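Local structure of EF0056 (Enterococcus faecalis, 6ORI) at residues 215-221 with 239-245; 282-288 with 338-343; 98-103 with 114-120. The protein is an enterococcal surface protein whose N-terminal region, probably immunoglobulin-like in fold, is of unknown molecular function but is probably involved in biofilm formation. All coordinates share one frame. Residue numbers count along the deposited sequence, not the author numbering.

Contact 1. Residues 215-221 with 239-245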
loop_
_atom_site.group_PDB
_atom_site.type_symbol
_atom_site.label_atom_id
_atom_site.label_comp_id
_atom_site.label_asym_id
_atom_site.label_seq_id
_atom_site.Cartn_x
_atom_site.Cartn_y
_atom_site.Cartn_z
ATOM N N SER A 215 2.564 0.101 4.177
ATOM C CA SER A 215 1.625 0.605 3.207
ATOM C C SER A 215 0.223 0.343 3.697
ATOM O O SER A 215 -0.007 -0.531 4.521
ATOM C CB SER A 215 1.854 -0.037 1.838
ATOM O OG SER A 215 1.820 -1.451 1.923
ATOM N N VAL A 216 -0.715 1.135 3.201
ATOM C CA VAL A 216 -2.133 0.909 3.440
ATOM C C VAL A 216 -2.882 0.915 2.112
ATOM O O VAL A 216 -2.890 1.936 1.415
ATOM C CB VAL A 216 -2.697 1.977 4.384
ATOM C CG1 VAL A 216 -4.205 1.861 4.485
ATOM C CG2 VAL A 216 -2.098 1.830 5.764
ATOM N N ASN A 217 -3.488 -0.224 1.780
ATOM C CA ASN A 217 -4.368 -0.377 0.611
ATOM C C ASN A 217 -5.787 -0.316 1.144
ATOM O O ASN A 217 -6.048 -0.710 2.290
ATOM C CB ASN A 217 -4.161 -1.740 -0.067
ATOM C CG ASN A 217 -3.795 -1.664 -1.583
ATOM O OD1 ASN A 217 -3.041 -0.816 -2.041
ATOM N ND2 ASN A 217 -4.347 -2.591 -2.351
ATOM N N THR A 218 -6.697 0.208 0.350
ATOM C CA THR A 218 -8.087 0.349 0.734
ATOM C C THR A 218 -8.957 -0.280 -0.331
ATOM O O THR A 218 -8.577 -0.371 -1.505
ATOM C CB THR A 218 -8.497 1.819 0.892
ATOM O OG1 THR A 218 -8.552 2.433 -0.398
ATOM C CG2 THR A 218 -7.539 2.592 1.794
ATOM N N LYS A 219 -10.117 -0.738 0.081
ATOM C CA LYS A 219 -11.079 -1.319 -0.833
ATOM C C LYS A 219 -12.464 -1.161 -0.246
ATOM O O LYS A 219 -12.640 -1.279 0.965
ATOM C CB LYS A 219 -10.796 -2.811 -1.016
ATOM C CG LYS A 219 -11.709 -3.488 -2.007
ATOM C CD LYS A 219 -11.519 -4.985 -2.045
ATOM C CE LYS A 219 -12.493 -5.591 -3.039
ATOM N NZ LYS A 219 -12.385 -7.079 -3.119
ATOM N N TYR A 220 -13.435 -0.821 -1.069
ATOM C CA TYR A 220 -14.828 -0.980 -0.672
ATOM C C TYR A 220 -15.257 -2.422 -0.918
ATOM O O TYR A 220 -15.218 -2.903 -2.054
ATOM C CB TYR A 220 -15.736 -0.048 -1.462
ATOM C CG TYR A 220 -17.180 -0.398 -1.236
ATOM C CD1 TYR A 220 -17.835 0.023 -0.091
ATOM C CD2 TYR A 220 -17.876 -1.186 -2.150
ATOM C CE1 TYR A 220 -19.166 -0.305 0.130
ATOM C CE2 TYR A 220 -19.198 -1.522 -1.940
ATOM C CZ TYR A 220 -19.835 -1.081 -0.799
ATOM O OH TYR A 220 -21.150 -1.424 -0.591
ATOM N N GLU A 221 -15.664 -3.126 0.135
ATOM C CA GLU A 221 -16.147 -4.496 0.015
ATOM C C GLU A 221 -17.672 -4.494 0.115
ATOM O O GLU A 221 -18.266 -3.721 0.881
ATOM C CB GLU A 221 -15.563 -5.436 1.089
ATOM C CG GLU A 221 -14.191 -6.065 0.780
ATOM C CD GLU A 221 -14.208 -7.113 -0.341
ATOM O OE1 GLU A 221 -15.256 -7.252 -1.020
ATOM O OE2 GLU A 221 -13.170 -7.786 -0.545
ATOM N N ALA A 239 -18.341 -2.208 3.616
ATOM C CA ALA A 239 -17.282 -1.740 4.484
ATOM C C ALA A 239 -16.120 -1.224 3.682
ATOM O O ALA A 239 -15.886 -1.662 2.552
ATOM C CB ALA A 239 -16.826 -2.858 5.370
ATOM N N ILE A 240 -15.387 -0.284 4.245
ATOM C CA ILE A 240 -14.085 0.045 3.709
ATOM C C ILE A 240 -13.054 -0.782 4.455
ATOM O O ILE A 240 -13.007 -0.764 5.687
ATOM C CB ILE A 240 -13.765 1.536 3.809
ATOM C CG1 ILE A 240 -14.771 2.342 2.983
ATOM C CG2 ILE A 240 -12.325 1.798 3.346
ATOM C CD1 ILE A 240 -14.742 3.833 3.269
ATOM N N ILE A 241 -12.267 -1.535 3.695
ATOM C CA ILE A 241 -11.236 -2.410 4.233
ATOM C C ILE A 241 -9.898 -1.733 4.114
ATOM O O ILE A 241 -9.536 -1.245 3.048
ATOM C CB ILE A 241 -11.136 -3.736 3.445
ATOM C CG1 ILE A 241 -12.514 -4.345 3.166
ATOM C CG2 ILE A 241 -10.247 -4.741 4.169
ATOM C CD1 ILE A 241 -13.342 -4.588 4.377
ATOM N N LEU A 242 -9.163 -1.685 5.210
ATOM C CA LEU A 242 -7.795 -1.176 5.250
ATOM C C LEU A 242 -6.887 -2.363 5.428
ATOM O O LEU A 242 -6.984 -3.088 6.432
ATOM C CB LEU A 242 -7.551 -0.224 6.411
ATOM C CG LEU A 242 -8.526 0.908 6.619
ATOM C CD1 LEU A 242 -8.091 1.787 7.807
ATOM C CD2 LEU A 242 -8.618 1.714 5.350
ATOM N N ASP A 243 -6.002 -2.575 4.475
ATOM C CA ASP A 243 -4.977 -3.593 4.590
ATOM C C ASP A 243 -3.650 -2.898 4.854
ATOM O O ASP A 243 -3.095 -2.230 3.965
ATOM C CB ASP A 243 -4.926 -4.465 3.337
ATOM C CG ASP A 243 -6.049 -5.507 3.306
ATOM O OD1 ASP A 243 -6.752 -5.659 4.321
ATOM O OD2 ASP A 243 -6.219 -6.185 2.279
ATOM N N HIS A 244 -3.205 -2.989 6.098
ATOM C CA HIS A 244 -1.938 -2.423 6.520
ATOM C C HIS A 244 -0.887 -3.495 6.325
ATOM O O HIS A 244 -0.881 -4.511 7.018
ATOM C CB HIS A 244 -2.040 -1.993 7.986
ATOM C CG HIS A 244 -0.773 -1.419 8.543
ATOM N ND1 HIS A 244 -0.481 -1.456 9.896
ATOM C CD2 HIS A 244 0.242 -0.742 7.956
ATOM C CE1 HIS A 244 0.675 -0.859 10.102
ATOM N NE2 HIS A 244 1.142 -0.431 8.938
ATOM N N LYS A 245 -0.011 -3.288 5.345
ATOM C CA LYS A 245 0.978 -4.293 5.001
ATOM C C LYS A 245 2.383 -3.839 5.387
ATOM O O LYS A 245 2.783 -2.709 5.094
ATOM C CB LYS A 245 0.900 -4.628 3.508
ATOM C CG LYS A 245 1.777 -5.807 3.106
ATOM C CD LYS A 245 1.564 -6.226 1.649
ATOM C CE LYS A 245 2.328 -7.506 1.329
ATOM N NZ LYS A 245 2.080 -7.918 -0.073
HETATM O O HOH W 1 4.581 -2.521 2.841
#
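Antiparallel pairing satisfies every inward backbone donor and acceptor, and strands 215-221 and 239-245 do so at four hydrogen-bonded pairs, every second position. Ser215 N gives to Lys245 O (3.0 Å) and Lys245 N to Ser215 O (2.9 Å); Asn217 with Asp243, Lys219 with Ile241 and Glu221 with Ala239 repeat the exchange, Ile241 N reaching Lys219 O at 2.8 Å. Strand 211-221 is the outermost of a five-stranded antiparallel sheet within this chain, though the Thr218 backbone bonds Ser15; backbone bonds from Ile240, Leu242 and His244 join 239-248 to its next strand. One face, with Val216, Thr218, Leu242 and His244, packs on strand 375-382; Thr218 OG1 bonds Tyr397 O of strand 394-398, and His244 NE2 bonds Thr392 O. On the other face Lys219 NZ forms a salt bridge with Glu221 OE2 (2.8 Å), Asp243 pairs with Arg343, Asn217 OD1 accepts from Thr187 N, and Lys245 NZ bonds Ser32 O. Water 1, 3.1 Å from Ser215 OG, donates to Lys245 O (2.9 Å), which thus accepts twice.

Contact 2. Residues 282-288 with 338-343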
loop_
_atom_site.group_PDB
_atom_site.type_symbol
_atom_site.label_atom_id
_atom_site.label_comp_id
_atom_site.label_asym_id
_atom_site.label_seq_id
_atom_site.Cartn_x
_atom_site.Cartn_y
_atom_site.Cartn_z
ATOM N N MET A 282 -11.027 -6.090 13.588
ATOM C CA MET A 282 -9.640 -6.406 13.274
ATOM C C MET A 282 -9.604 -7.843 12.820
ATOM O O MET A 282 -10.166 -8.741 13.501
ATOM C CB MET A 282 -8.769 -6.249 14.515
ATOM C CG MET A 282 -7.295 -6.260 14.216
ATOM S SD MET A 282 -6.396 -6.028 15.749
ATOM C CE MET A 282 -4.737 -5.891 15.106
ATOM N N HIS A 283 -8.997 -8.089 11.664
ATOM C CA HIS A 283 -8.813 -9.450 11.177
ATOM C C HIS A 283 -7.349 -9.808 11.117
ATOM O O HIS A 283 -6.514 -8.969 10.752
ATOM C CB HIS A 283 -9.396 -9.622 9.773
ATOM C CG HIS A 283 -10.890 -9.512 9.697
ATOM N ND1 HIS A 283 -11.608 -9.880 8.576
ATOM C CD2 HIS A 283 -11.800 -9.092 10.603
ATOM C CE1 HIS A 283 -12.895 -9.672 8.794
ATOM N NE2 HIS A 283 -13.043 -9.206 10.023
ATOM N N MET A 284 -7.062 -11.059 11.416
ATOM C CA MET A 284 -5.758 -11.646 11.213
ATOM C C MET A 284 -5.719 -12.238 9.821
ATOM O O MET A 284 -6.649 -12.947 9.422
ATOM C CB MET A 284 -5.521 -12.732 12.254
ATOM C CG MET A 284 -4.170 -13.398 12.104
ATOM S SD MET A 284 -3.845 -14.708 13.293
ATOM C CE MET A 284 -3.471 -13.744 14.748
ATOM N N VAL A 285 -4.636 -11.948 9.100
ATOM C CA VAL A 285 -4.429 -12.389 7.722
ATOM C C VAL A 285 -3.040 -13.022 7.630
ATOM O O VAL A 285 -2.138 -12.659 8.355
ATOM C CB VAL A 285 -4.524 -11.168 6.774
ATOM C CG1 VAL A 285 -4.315 -11.579 5.321
ATOM C CG2 VAL A 285 -5.874 -10.452 6.923
ATOM N N GLN A 286 -2.873 -13.940 6.688
ATOM C CA GLN A 286 -1.623 -14.664 6.551
ATOM C C GLN A 286 -1.083 -14.567 5.137
ATOM O O GLN A 286 -1.815 -14.769 4.160
ATOM C CB GLN A 286 -1.855 -16.121 6.932
ATOM C CG GLN A 286 -2.965 -16.263 7.955
ATOM C CD GLN A 286 -2.695 -17.346 8.967
ATOM O OE1 GLN A 286 -2.289 -18.453 8.616
ATOM N NE2 GLN A 286 -2.913 -17.031 10.240
ATOM N N ALA A 287 0.201 -14.229 5.039
ATOM C CA ALA A 287 0.933 -14.279 3.772
ATOM C C ALA A 287 1.433 -15.709 3.547
ATOM O O ALA A 287 2.466 -16.099 4.095
ATOM C CB ALA A 287 2.124 -13.288 3.799
ATOM N N ASP A 288 0.703 -16.483 2.744
ATOM C CA ASP A 288 1.012 -17.895 2.546
ATOM C C ASP A 288 2.351 -18.070 1.833
ATOM O O ASP A 288 2.692 -17.283 0.952
ATOM C CB ASP A 288 -0.079 -18.571 1.705
ATOM C CG ASP A 288 -1.479 -18.158 2.117
ATOM O OD1 ASP A 288 -1.891 -17.037 1.755
ATOM O OD2 ASP A 288 -2.168 -18.953 2.792
ATOM N N ARG A 338 8.605 -13.305 5.306
ATOM C CA ARG A 338 7.346 -12.979 4.656
ATOM C C ARG A 338 6.703 -11.744 5.288
ATOM O O ARG A 338 6.883 -11.466 6.482
ATOM C CB ARG A 338 6.370 -14.150 4.706
ATOM C CG ARG A 338 6.738 -15.277 3.775
ATOM C CD ARG A 338 5.823 -16.499 3.890
ATOM N NE ARG A 338 6.000 -17.198 5.164
ATOM C CZ ARG A 338 5.212 -17.096 6.226
ATOM N NH1 ARG A 338 4.127 -16.328 6.207
ATOM N NH2 ARG A 338 5.519 -17.774 7.321
ATOM N N PRO A 339 5.922 -11.007 4.502
ATOM C CA PRO A 339 5.293 -9.782 5.011
ATOM C C PRO A 339 4.108 -10.078 5.907
ATOM O O PRO A 339 3.625 -11.210 6.023
ATOM C CB PRO A 339 4.810 -9.076 3.743
ATOM C CG PRO A 339 4.620 -10.185 2.765
ATOM C CD PRO A 339 5.691 -11.198 3.064
ATOM N N ILE A 340 3.662 -9.018 6.552
ATOM C CA ILE A 340 2.550 -9.047 7.487
ATOM C C ILE A 340 1.420 -8.199 6.939
ATOM O O ILE A 340 1.655 -7.114 6.413
ATOM C CB ILE A 340 3.001 -8.464 8.829
ATOM C CG1 ILE A 340 4.114 -9.334 9.433
ATOM C CG2 ILE A 340 1.812 -8.265 9.766
ATOM C CD1 ILE A 340 4.876 -8.692 10.553
ATOM N N VAL A 341 0.192 -8.667 7.075
ATOM C CA VAL A 341 -0.993 -7.887 6.736
ATOM C C VAL A 341 -1.895 -7.837 7.957
ATOM O O VAL A 341 -2.255 -8.897 8.490
ATOM C CB VAL A 341 -1.756 -8.473 5.532
ATOM C CG1 VAL A 341 -3.029 -7.701 5.264
ATOM C CG2 VAL A 341 -0.890 -8.452 4.293
ATOM N N VAL A 342 -2.217 -6.623 8.386
ATOM C CA VAL A 342 -3.178 -6.346 9.459
ATOM C C VAL A 342 -4.369 -5.745 8.758
ATOM O O VAL A 342 -4.225 -4.772 8.033
ATOM C CB VAL A 342 -2.582 -5.351 10.478
ATOM C CG1 VAL A 342 -3.582 -5.035 11.586
ATOM C CG2 VAL A 342 -1.280 -5.917 11.070
ATOM N N ARG A 343 -5.545 -6.318 8.963
ATOM C CA ARG A 343 -6.735 -5.883 8.244
ATOM C C ARG A 343 -7.735 -5.229 9.192
ATOM O O ARG A 343 -8.076 -5.799 10.250
ATOM C CB ARG A 343 -7.356 -7.076 7.508
ATOM C CG ARG A 343 -8.713 -6.755 6.909
ATOM C CD ARG A 343 -9.126 -7.841 5.950
ATOM N NE ARG A 343 -8.213 -7.879 4.812
ATOM C CZ ARG A 343 -7.952 -8.942 4.058
ATOM N NH1 ARG A 343 -8.526 -10.102 4.304
ATOM N NH2 ARG A 343 -7.076 -8.844 3.063
HETATM O O HOH W 2 -10.458 -10.937 6.208
HETATM O O HOH W 3 -2.463 -10.398 10.776
HETATM O O HOH W 4 0.153 -11.289 8.535
HETATM O O HOH W 5 1.847 -12.910 7.195
#
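The apolar centre of this contact is Val285, set against Val341 and Arg343: its CG1 is 4.0 Å from Val341 CB, and its CG2 is 3.7 Å from Arg343 CB and also rests over one face of the Arg343 guanidinium. Toward the loop end, Ala287 CB meets Pro339 CG at 4.1 Å; toward the strand end, Met282 CE touches Val342 CG1 at 3.8 Å. His283 and Arg343 form an antiparallel hydrogen-bonded pair, with His283 N to Arg343 O short at 2.8 Å and Arg343 N to His283 O weak at 3.3 Å. This pairing joins strands 277-284 and 340-348 within the five-stranded antiparallel sheet. Beyond it the CA-CA separation widens from 5.1 Å at His283-Arg343 to 6.4 Å at Ala287-Pro339, and where the backbones part, water bridges take the place of direct bonds. Water 3 accepts from Val285 N (3.2 Å) and lies 2.7 Å from Val341 O; water 4 accepts from Val341 N (3.0 Å) and lies 2.7 Å from Val285 O. Water 5 accepts a hydrogen bond from Ala287 N (3.0 Å) and donates to Pro339 O (2.7 Å). At the polar margins, Arg338 NH1 makes a weak hydrogen bond to Ala287 O (2.7 Å, bent to 130° at the hydrogen), while water 2 connects His283 ND1 with Arg343 NH1, 2.8 Å from each. His283 NE2 bonds Gln281, and Arg343 NE forms a salt bridge with Asp243 on the adjoining strand.

Contact 3. Residues 98-103 with 114-120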
loop_
_atom_site.group_PDB
_atom_site.type_symbol
_atom_site.label_atom_id
_atom_site.label_comp_id
_atom_site.label_asym_id
_atom_site.label_seq_id
_atom_site.Cartn_x
_atom_site.Cartn_y
_atom_site.Cartn_z
ATOM N N ARG A 98 18.143 -0.338 -15.207
ATOM C CA ARG A 98 16.982 -0.664 -16.031
ATOM C C ARG A 98 16.139 0.559 -16.328
ATOM O O ARG A 98 16.085 1.501 -15.545
ATOM C CB ARG A 98 16.078 -1.681 -15.350
ATOM C CG ARG A 98 16.774 -2.907 -14.827
ATOM C CD ARG A 98 17.555 -3.657 -15.863
ATOM N NE ARG A 98 17.903 -4.973 -15.320
ATOM C CZ ARG A 98 18.923 -5.731 -15.700
ATOM N NH1 ARG A 98 19.747 -5.324 -16.654
ATOM N NH2 ARG A 98 19.112 -6.912 -15.131
ATOM N N THR A 99 15.465 0.515 -17.482
ATOM C CA THR A 99 14.497 1.524 -17.878
ATOM C C THR A 99 13.104 0.954 -17.757
ATOM O O THR A 99 12.854 -0.184 -18.145
ATOM C CB THR A 99 14.780 1.982 -19.313
ATOM O OG1 THR A 99 16.036 2.671 -19.320
ATOM C CG2 THR A 99 13.715 2.955 -19.808
ATOM N N PHE A 100 12.202 1.715 -17.165
ATOM C CA PHE A 100 10.780 1.378 -17.169
ATOM C C PHE A 100 10.242 1.858 -18.528
ATOM O O PHE A 100 10.364 3.037 -18.839
ATOM C CB PHE A 100 10.071 2.135 -16.050
ATOM C CG PHE A 100 9.837 1.374 -14.789
ATOM C CD1 PHE A 100 8.692 0.625 -14.657
ATOM C CD2 PHE A 100 10.694 1.463 -13.697
ATOM C CE1 PHE A 100 8.395 -0.059 -13.481
ATOM C CE2 PHE A 100 10.384 0.772 -12.512
ATOM C CZ PHE A 100 9.249 0.018 -12.428
ATOM N N VAL A 101 9.683 0.979 -19.337
ATOM C CA VAL A 101 9.236 1.311 -20.691
ATOM C C VAL A 101 7.794 1.738 -20.666
ATOM O O VAL A 101 6.952 1.049 -20.085
ATOM C CB VAL A 101 9.408 0.074 -21.608
ATOM C CG1 VAL A 101 8.769 0.285 -22.976
ATOM C CG2 VAL A 101 10.871 -0.272 -21.743
ATOM N N ARG A 102 7.481 2.851 -21.307
ATOM C CA ARG A 102 6.126 3.347 -21.310
ATOM C C ARG A 102 5.254 2.547 -22.279
ATOM O O ARG A 102 5.666 2.236 -23.399
ATOM C CB ARG A 102 6.111 4.827 -21.656
ATOM C CG ARG A 102 4.805 5.491 -21.319
ATOM C CD ARG A 102 4.960 7.002 -21.335
ATOM N NE ARG A 102 3.741 7.657 -20.901
ATOM C CZ ARG A 102 3.646 8.940 -20.572
ATOM N NH1 ARG A 102 4.712 9.731 -20.602
ATOM N NH2 ARG A 102 2.470 9.420 -20.210
ATOM N N ILE A 103 4.062 2.202 -21.863
ATOM C CA ILE A 103 3.108 1.527 -22.718
ATOM C C ILE A 103 2.275 2.573 -23.468
ATOM O O ILE A 103 1.830 3.563 -22.886
ATOM C CB ILE A 103 2.198 0.594 -21.867
ATOM C CG1 ILE A 103 3.050 -0.507 -21.222
ATOM C CG2 ILE A 103 1.098 -0.006 -22.735
ATOM C CD1 ILE A 103 2.318 -1.334 -20.199
ATOM N N TRP A 114 3.804 2.090 -17.122
ATOM C CA TRP A 114 5.148 1.698 -17.475
ATOM C C TRP A 114 5.386 0.243 -17.055
ATOM O O TRP A 114 4.723 -0.277 -16.162
ATOM C CB TRP A 114 6.154 2.593 -16.755
ATOM C CG TRP A 114 6.284 3.978 -17.312
ATOM C CD1 TRP A 114 7.297 4.431 -18.094
ATOM C CD2 TRP A 114 5.410 5.102 -17.113
ATOM N NE1 TRP A 114 7.121 5.761 -18.387
ATOM C CE2 TRP A 114 5.965 6.191 -17.808
ATOM C CE3 TRP A 114 4.223 5.303 -16.401
ATOM C CZ2 TRP A 114 5.372 7.443 -17.837
ATOM C CZ3 TRP A 114 3.639 6.569 -16.437
ATOM C CH2 TRP A 114 4.222 7.609 -17.148
ATOM N N LYS A 115 6.376 -0.396 -17.665
ATOM C CA LYS A 115 6.650 -1.821 -17.442
ATOM C C LYS A 115 8.136 -2.124 -17.337
ATOM O O LYS A 115 8.970 -1.500 -18.020
ATOM C CB LYS A 115 6.045 -2.684 -18.559
ATOM C CG LYS A 115 6.590 -2.387 -19.939
ATOM C CD LYS A 115 5.934 -3.258 -21.017
ATOM C CE LYS A 115 6.505 -2.875 -22.360
ATOM N NZ LYS A 115 6.095 -3.799 -23.444
ATOM N N VAL A 116 8.483 -3.071 -16.472
ATOM C CA VAL A 116 9.841 -3.627 -16.373
ATOM C C VAL A 116 9.708 -5.068 -15.942
ATOM O O VAL A 116 8.774 -5.406 -15.230
ATOM C CB VAL A 116 10.711 -2.791 -15.400
ATOM C CG1 VAL A 116 10.318 -2.970 -13.941
ATOM C CG2 VAL A 116 12.178 -3.108 -15.589
ATOM N N ASN A 117 10.590 -5.942 -16.383
ATOM C CA ASN A 117 10.481 -7.322 -15.982
ATOM C C ASN A 117 10.776 -7.475 -14.499
ATOM O O ASN A 117 11.624 -6.800 -13.937
ATOM C CB ASN A 117 11.404 -8.200 -16.822
ATOM C CG ASN A 117 10.910 -8.366 -18.232
ATOM O OD1 ASN A 117 9.782 -8.007 -18.547
ATOM N ND2 ASN A 117 11.730 -8.976 -19.072
ATOM N N TYR A 118 10.077 -8.394 -13.861
ATOM C CA TYR A 118 10.338 -8.698 -12.463
ATOM C C TYR A 118 11.698 -9.375 -12.247
ATOM O O TYR A 118 12.403 -9.044 -11.301
ATOM C CB TYR A 118 9.192 -9.586 -11.922
ATOM C CG TYR A 118 9.296 -9.931 -10.447
ATOM C CD1 TYR A 118 10.139 -10.933 -10.006
ATOM C CD2 TYR A 118 8.541 -9.253 -9.493
ATOM C CE1 TYR A 118 10.237 -11.251 -8.648
ATOM C CE2 TYR A 118 8.633 -9.570 -8.143
ATOM C CZ TYR A 118 9.477 -10.571 -7.740
ATOM O OH TYR A 118 9.570 -10.884 -6.400
ATOM N N ILE A 119 12.049 -10.321 -13.123
ATOM C CA ILE A 119 13.171 -11.213 -12.877
ATOM C C ILE A 119 14.458 -10.625 -13.417
ATOM O O ILE A 119 14.548 -10.263 -14.609
ATOM C CB ILE A 119 12.916 -12.599 -13.500
ATOM C CG1 ILE A 119 11.684 -13.254 -12.864
ATOM C CG2 ILE A 119 14.150 -13.480 -13.393
ATOM C CD1 ILE A 119 11.910 -13.817 -11.461
ATOM N N ARG A 120 15.452 -10.558 -12.536
ATOM C CA ARG A 120 16.689 -9.870 -12.825
ATOM C C ARG A 120 17.418 -10.421 -14.051
ATOM O O ARG A 120 17.958 -9.647 -14.842
ATOM C CB ARG A 120 17.598 -9.902 -11.602
ATOM C CG ARG A 120 18.809 -8.977 -11.769
ATOM C CD ARG A 120 19.638 -8.903 -10.521
ATOM N NE ARG A 120 20.174 -10.208 -10.166
ATOM C CZ ARG A 120 20.798 -10.479 -9.031
ATOM N NH1 ARG A 120 20.927 -9.558 -8.101
ATOM N NH2 ARG A 120 21.243 -11.702 -8.804
#
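Arg98 opens the segment by laying its aliphatic base on the partner, CB to Val116 CG2 at 4.2 Å, while its guanidinium extends to the far end of 114-120, where NH2 lies 3.0 Å from Arg120 O; its NE bonds Gly124. The side chain of Thr99 points away, and Thr99 O approaches Val116 CG2 (3.9 Å). With Phe100 the side-chain packing becomes intimate: Val116 CG1 sits over the ring face in a CH-pi contact, 3.8 Å from the centroid, and Phe100 CD1 meets Trp114 CB at 3.8 Å. Regular pairing begins at Val101, whose N and O bond Lys115 O and N, both at 2.9 Å. Val101-Lys115 and Arg102-Trp114 are the antiparallel pairs that join these segments: 98-104, a strand broken near Phe100, binds 113-117 on one edge and 82-87 on the other within an antiparallel sheet. At the second, non-hydrogen-bonded pair the CA atoms of Arg102 and Trp114 close to 4.3 Å. Arg102 lies along the indole, its CB 3.9 Å from the centroid of the five-membered ring in a CH-pi contact and its guanidinium facing Trp114 CZ2, 3.5 Å from NE, an atom that also bonds Thr111 O. Finally comes Ile103; Lys115 runs between it and Val101, with Ile103 CG1 4.0 Å from Lys115 CD and Val101 CG1 3.9 Å from Lys115 CE.

Overall arrangement
From the N terminus, contact 3 comes first, closing a short excursion that includes strand 110-111 and joining neighbouring strands of the ten-stranded antiparallel sheet. Contact 1 follows, its two strands linked by 17 residues without helix or strand. Contact 2 then closes a longer loop of 49 residues, which forms strand 300-304, leaves for the four-stranded sheet as strand 318-322, and returns. The three loops are in series; none nests within or crosses another. Contacts 1 and 2, centres about 12 Å apart, share the five-stranded sheet, tied through neighbouring strands 239-248 and 340-348 and the Asp243-Arg343 salt bridge. Contact 3 stands separate, its centre about 27 Å from contact 1 and about 29 Å from contact 2.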